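Long-range contact in PvdO (Pseudomonas aeruginosa, PDB 5HHA), which is a periplasmic, calcium-binding protein of the formylglycine-generating enzyme family that takes part in maturation of the pyoverdine chromophore, probably by an oxidation: residues G53-E65 with P257-A269. Residues are numbered along the deposited sequence; the frame is centred on the assembly and turned at random.
Sequences GTPDDEVGRQPDE and PPIFSRSGNRNNA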
loop_
_atom_site.group_PDB
_atom_site.type_symbol
_atom_site.label_atom_id
_atom_site.label_comp_id
_atom_site.label_asym_id
_atom_site.label_seq_id
_atom_site.Cartn_x
_atom_site.Cartn_y
_atom_site.Cartn_z
ATOM N N GLY A 53 -7.194 -13.856 1.209
ATOM C CA GLY A 53 -8.631 -13.748 1.075
ATOM C C GLY A 53 -9.278 -13.631 2.433
ATOM O O GLY A 53 -8.594 -13.447 3.458
ATOM N N THR A 54 -10.595 -13.770 2.465
ATOM C CA THR A 54 -11.380 -13.501 3.660
ATOM C C THR A 54 -12.406 -14.617 3.910
ATOM O O THR A 54 -13.113 -14.986 2.989
ATOM C CB THR A 54 -12.111 -12.155 3.470
ATOM O OG1 THR A 54 -11.137 -11.133 3.217
ATOM C CG2 THR A 54 -12.914 -11.781 4.662
ATOM N N PRO A 55 -12.528 -15.098 5.136
ATOM C CA PRO A 55 -13.586 -16.067 5.446
ATOM C C PRO A 55 -14.985 -15.517 5.167
ATOM O O PRO A 55 -15.222 -14.336 5.369
ATOM C CB PRO A 55 -13.373 -16.350 6.936
ATOM C CG PRO A 55 -11.917 -15.986 7.193
ATOM C CD PRO A 55 -11.671 -14.815 6.292
ATOM N N ASP A 56 -15.916 -16.379 4.747
ATOM C CA ASP A 56 -17.269 -15.975 4.365
ATOM C C ASP A 56 -17.989 -15.124 5.389
ATOM O O ASP A 56 -18.749 -14.252 5.023
ATOM C CB ASP A 56 -18.117 -17.243 4.145
ATOM C CG ASP A 56 -17.665 -18.073 2.960
ATOM O OD1 ASP A 56 -16.874 -17.602 2.123
ATOM O OD2 ASP A 56 -18.167 -19.220 2.847
ATOM N N ASP A 57 -17.749 -15.409 6.660
ATOM C CA ASP A 57 -18.510 -14.765 7.725
ATOM C C ASP A 57 -17.817 -13.585 8.390
ATOM O O ASP A 57 -18.310 -13.043 9.377
ATOM C CB ASP A 57 -18.907 -15.817 8.772
ATOM C CG ASP A 57 -19.893 -16.833 8.221
ATOM O OD1 ASP A 57 -20.635 -16.517 7.276
ATOM O OD2 ASP A 57 -19.895 -17.944 8.767
ATOM N N GLU A 58 -16.681 -13.142 7.862
ATOM C CA GLU A 58 -16.004 -11.968 8.409
ATOM C C GLU A 58 -16.861 -10.741 8.192
ATOM O O GLU A 58 -17.355 -10.496 7.116
ATOM C CB GLU A 58 -14.638 -11.769 7.744
ATOM C CG GLU A 58 -13.907 -10.523 8.220
ATOM C CD GLU A 58 -12.492 -10.465 7.712
ATOM O OE1 GLU A 58 -11.693 -11.374 8.036
ATOM O OE2 GLU A 58 -12.181 -9.506 6.983
ATOM N N VAL A 59 -17.014 -9.955 9.246
ATOM C CA VAL A 59 -17.793 -8.718 9.157
ATOM C C VAL A 59 -17.230 -7.812 8.054
ATOM O O VAL A 59 -16.050 -7.524 8.032
ATOM C CB VAL A 59 -17.809 -8.000 10.522
ATOM C CG1 VAL A 59 -18.371 -6.583 10.432
ATOM C CG2 VAL A 59 -18.592 -8.853 11.540
ATOM N N GLY A 60 -18.078 -7.367 7.145
ATOM C CA GLY A 60 -17.640 -6.489 6.079
ATOM C C GLY A 60 -17.135 -7.154 4.825
ATOM O O GLY A 60 -16.870 -6.446 3.861
ATOM N N ARG A 61 -16.997 -8.482 4.795
ATOM C CA ARG A 61 -16.373 -9.125 3.663
ATOM C C ARG A 61 -17.129 -8.873 2.374
ATOM O O ARG A 61 -18.358 -9.031 2.318
ATOM C CB ARG A 61 -16.320 -10.660 3.857
ATOM C CG ARG A 61 -15.821 -11.406 2.607
ATOM C CD ARG A 61 -16.176 -12.881 2.685
ATOM N NE ARG A 61 -15.535 -13.802 1.766
ATOM C CZ ARG A 61 -16.036 -14.124 0.593
ATOM N NH1 ARG A 61 -17.166 -13.579 0.203
ATOM N NH2 ARG A 61 -15.404 -15.020 -0.175
ATOM N N GLN A 62 -16.395 -8.573 1.310
ATOM C CA GLN A 62 -16.980 -8.360 -0.000
ATOM C C GLN A 62 -16.778 -9.575 -0.889
ATOM O O GLN A 62 -15.883 -10.379 -0.669
ATOM C CB GLN A 62 -16.319 -7.145 -0.649
ATOM C CG GLN A 62 -16.245 -5.934 0.259
ATOM C CD GLN A 62 -17.599 -5.290 0.419
ATOM O OE1 GLN A 62 -18.312 -5.067 -0.563
ATOM N NE2 GLN A 62 -17.975 -4.987 1.647
ATOM N N PRO A 63 -17.630 -9.733 -1.911
ATOM C CA PRO A 63 -17.651 -10.995 -2.662
ATOM C C PRO A 63 -16.396 -11.348 -3.440
ATOM O O PRO A 63 -16.191 -12.534 -3.715
ATOM C CB PRO A 63 -18.863 -10.824 -3.590
ATOM C CG PRO A 63 -19.712 -9.825 -2.925
ATOM C CD PRO A 63 -18.826 -8.905 -2.167
ATOM N N ASP A 64 -15.566 -10.366 -3.779
ATOM C CA ASP A 64 -14.353 -10.661 -4.524
ATOM C C ASP A 64 -13.195 -11.145 -3.667
ATOM O O ASP A 64 -12.093 -11.350 -4.199
ATOM C CB ASP A 64 -13.904 -9.464 -5.376
ATOM C CG ASP A 64 -13.539 -8.217 -4.573
ATOM O OD1 ASP A 64 -13.755 -8.177 -3.349
ATOM O OD2 ASP A 64 -13.033 -7.271 -5.207
ATOM N N GLU A 65 -13.417 -11.372 -2.370
ATOM C CA GLU A 65 -12.348 -11.748 -1.444
ATOM C C GLU A 65 -12.199 -13.261 -1.294
ATOM O O GLU A 65 -11.592 -13.745 -0.356
ATOM C CB GLU A 65 -12.577 -11.105 -0.089
ATOM C CG GLU A 65 -12.511 -9.579 -0.162
ATOM C CD GLU A 65 -12.992 -8.873 1.081
ATOM O OE1 GLU A 65 -12.845 -9.416 2.183
ATOM O OE2 GLU A 65 -13.471 -7.732 0.996
ATOM N N PRO A 257 -14.375 4.646 5.725
ATOM C CA PRO A 257 -14.662 4.005 7.009
ATOM C C PRO A 257 -13.797 2.757 7.247
ATOM O O PRO A 257 -13.334 2.143 6.269
ATOM C CB PRO A 257 -16.145 3.661 6.882
ATOM C CG PRO A 257 -16.357 3.468 5.399
ATOM C CD PRO A 257 -15.464 4.485 4.740
ATOM N N PRO A 258 -13.588 2.359 8.499
ATOM C CA PRO A 258 -12.647 1.273 8.817
ATOM C C PRO A 258 -13.120 -0.119 8.400
ATOM O O PRO A 258 -12.315 -1.029 8.361
ATOM C CB PRO A 258 -12.493 1.373 10.325
ATOM C CG PRO A 258 -13.766 2.039 10.798
ATOM C CD PRO A 258 -14.122 3.011 9.715
ATOM N N ILE A 259 -14.382 -0.275 8.018
ATOM C CA ILE A 259 -14.851 -1.548 7.500
ATOM C C ILE A 259 -14.079 -1.926 6.230
ATOM O O ILE A 259 -13.978 -3.104 5.891
ATOM C CB ILE A 259 -16.399 -1.482 7.234
ATOM C CG1 ILE A 259 -17.028 -2.858 7.092
ATOM C CG2 ILE A 259 -16.709 -0.594 6.081
ATOM C CD1 ILE A 259 -17.035 -3.680 8.346
ATOM N N PHE A 260 -13.493 -0.937 5.546
ATOM C CA PHE A 260 -12.678 -1.215 4.361
ATOM C C PHE A 260 -11.185 -1.283 4.661
ATOM O O PHE A 260 -10.392 -1.471 3.738
ATOM C CB PHE A 260 -12.969 -0.190 3.269
ATOM C CG PHE A 260 -14.411 -0.124 2.881
ATOM C CD1 PHE A 260 -15.100 -1.263 2.530
ATOM C CD2 PHE A 260 -15.094 1.074 2.860
ATOM C CE1 PHE A 260 -16.441 -1.211 2.187
ATOM C CE2 PHE A 260 -16.425 1.128 2.508
ATOM C CZ PHE A 260 -17.099 -0.018 2.161
ATOM N N SER A 261 -10.803 -1.213 5.937
ATOM C CA SER A 261 -9.412 -1.297 6.341
ATOM C C SER A 261 -8.942 -2.718 6.596
ATOM O O SER A 261 -7.746 -2.946 6.829
ATOM C CB SER A 261 -9.187 -0.488 7.617
ATOM O OG SER A 261 -9.209 0.906 7.349
ATOM N N ARG A 262 -9.859 -3.677 6.517
ATOM C CA ARG A 262 -9.541 -5.073 6.791
ATOM C C ARG A 262 -8.439 -5.544 5.846
ATOM O O ARG A 262 -8.399 -5.131 4.678
ATOM C CB ARG A 262 -10.794 -5.913 6.554
ATOM C CG ARG A 262 -11.998 -5.517 7.397
ATOM C CD ARG A 262 -13.305 -6.204 6.974
ATOM N NE ARG A 262 -13.594 -5.891 5.587
ATOM C CZ ARG A 262 -13.390 -6.683 4.545
ATOM N NH1 ARG A 262 -13.108 -7.976 4.695
ATOM N NH2 ARG A 262 -13.575 -6.211 3.339
ATOM N N SER A 263 -7.597 -6.461 6.314
ATOM C CA SER A 263 -6.447 -6.897 5.534
ATOM C C SER A 263 -6.804 -7.464 4.170
ATOM O O SER A 263 -5.982 -7.410 3.242
ATOM C CB SER A 263 -5.657 -7.926 6.312
ATOM O OG SER A 263 -5.023 -7.362 7.439
ATOM N N GLY A 264 -7.978 -8.078 4.034
ATOM C CA GLY A 264 -8.389 -8.683 2.787
ATOM C C GLY A 264 -9.203 -7.823 1.846
ATOM O O GLY A 264 -9.557 -8.274 0.766
ATOM N N ASN A 265 -9.493 -6.585 2.226
ATOM C CA ASN A 265 -10.270 -5.698 1.363
ATOM C C ASN A 265 -9.565 -5.468 0.038
ATOM O O ASN A 265 -8.348 -5.236 0.032
ATOM C CB ASN A 265 -10.515 -4.359 2.068
ATOM C CG ASN A 265 -11.663 -3.544 1.421
ATOM O OD1 ASN A 265 -11.451 -2.687 0.588
ATOM N ND2 ASN A 265 -12.849 -3.814 1.843
ATOM N N ARG A 266 -10.315 -5.458 -1.055
ATOM C CA ARG A 266 -9.757 -5.256 -2.388
ATOM C C ARG A 266 -10.430 -4.061 -3.033
ATOM O O ARG A 266 -11.574 -3.736 -2.717
ATOM C CB ARG A 266 -10.004 -6.488 -3.288
ATOM C CG ARG A 266 -9.536 -7.784 -2.671
ATOM C CD ARG A 266 -9.818 -8.979 -3.562
ATOM N NE ARG A 266 -8.823 -9.034 -4.630
ATOM C CZ ARG A 266 -8.942 -9.763 -5.739
ATOM N NH1 ARG A 266 -10.030 -10.493 -5.949
ATOM N NH2 ARG A 266 -7.965 -9.771 -6.633
ATOM N N ASN A 267 -9.750 -3.414 -3.971
ATOM C CA ASN A 267 -10.358 -2.361 -4.773
ATOM C C ASN A 267 -9.545 -2.234 -6.051
ATOM O O ASN A 267 -8.561 -2.941 -6.239
ATOM C CB ASN A 267 -10.401 -1.057 -3.962
ATOM C CG ASN A 267 -11.530 -0.128 -4.404
ATOM O OD1 ASN A 267 -12.099 -0.254 -5.479
ATOM N ND2 ASN A 267 -11.853 0.824 -3.560
ATOM N N ASN A 268 -9.961 -1.348 -6.936
ATOM C CA ASN A 268 -9.333 -1.224 -8.249
ATOM C C ASN A 268 -9.449 0.212 -8.741
ATOM O O ASN A 268 -10.220 0.997 -8.220
ATOM C CB ASN A 268 -9.948 -2.218 -9.252
ATOM C CG ASN A 268 -11.386 -1.912 -9.561
ATOM O OD1 ASN A 268 -12.299 -2.587 -9.065
ATOM N ND2 ASN A 268 -11.613 -0.879 -10.326
ATOM N N ALA A 269 -8.635 0.549 -9.719
ATOM C CA ALA A 269 -8.668 1.862 -10.353
ATOM C C ALA A 269 -8.153 1.660 -11.779
ATOM O O ALA A 269 -7.424 0.720 -12.050
ATOM C CB ALA A 269 -7.783 2.846 -9.598
HETATM O O HOH W 1 -9.904 -9.426 5.592
HETATM O O HOH W 2 -15.638 -4.098 3.488
HETATM O O HOH W 3 -13.023 -6.354 -1.354
HETATM O O HOH W 4 -13.340 -4.742 -4.675
#
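Arg262 finds partners for NH1, NH2 and NE: acceptor atoms of two glutamates and the Ile259 carbonyl lie near the guanidinium plane, and NH2 also donates to a water bound by Gly60 O and Ile259 O. It grips Glu65 end-on: NH1 meets Glu65 OE1 at 2.9 Å and NH2 meets Glu65 OE2 at 2.8 Å, both nearly straight, on syn lone pairs, with the planes 13° apart. NH1 also donates to Glu58 OE2 at 2.9 Å, on the anti side of a carboxylate turned 69° from the guanidinium. Arg262 NE donates to Ile259 O (2.8 Å), in the 3-10 segment 258-260, which with the bend at chi3 (-58°) fixes the group's rotation, while Gly60 O lies over one face. Gln62 N reaches Glu65 OE2 from above the carboxylate plane, and Thr54 OG1, in one of two conformers, donates to Glu65 OE1; this would probably stabilise the ionised form. Ile259 CD1 packs on Val59 CG1 and Gly60 CA. Arg266 NH1 donates to Asp64 O (2.8 Å), and Arg266 also pairs with Glu154. A largely buried salt-bridge network thus ties the loop between strands 42-52 and 69-73 to the turn leading into strand 266-269, within the sulfatase-modifying-factor fold.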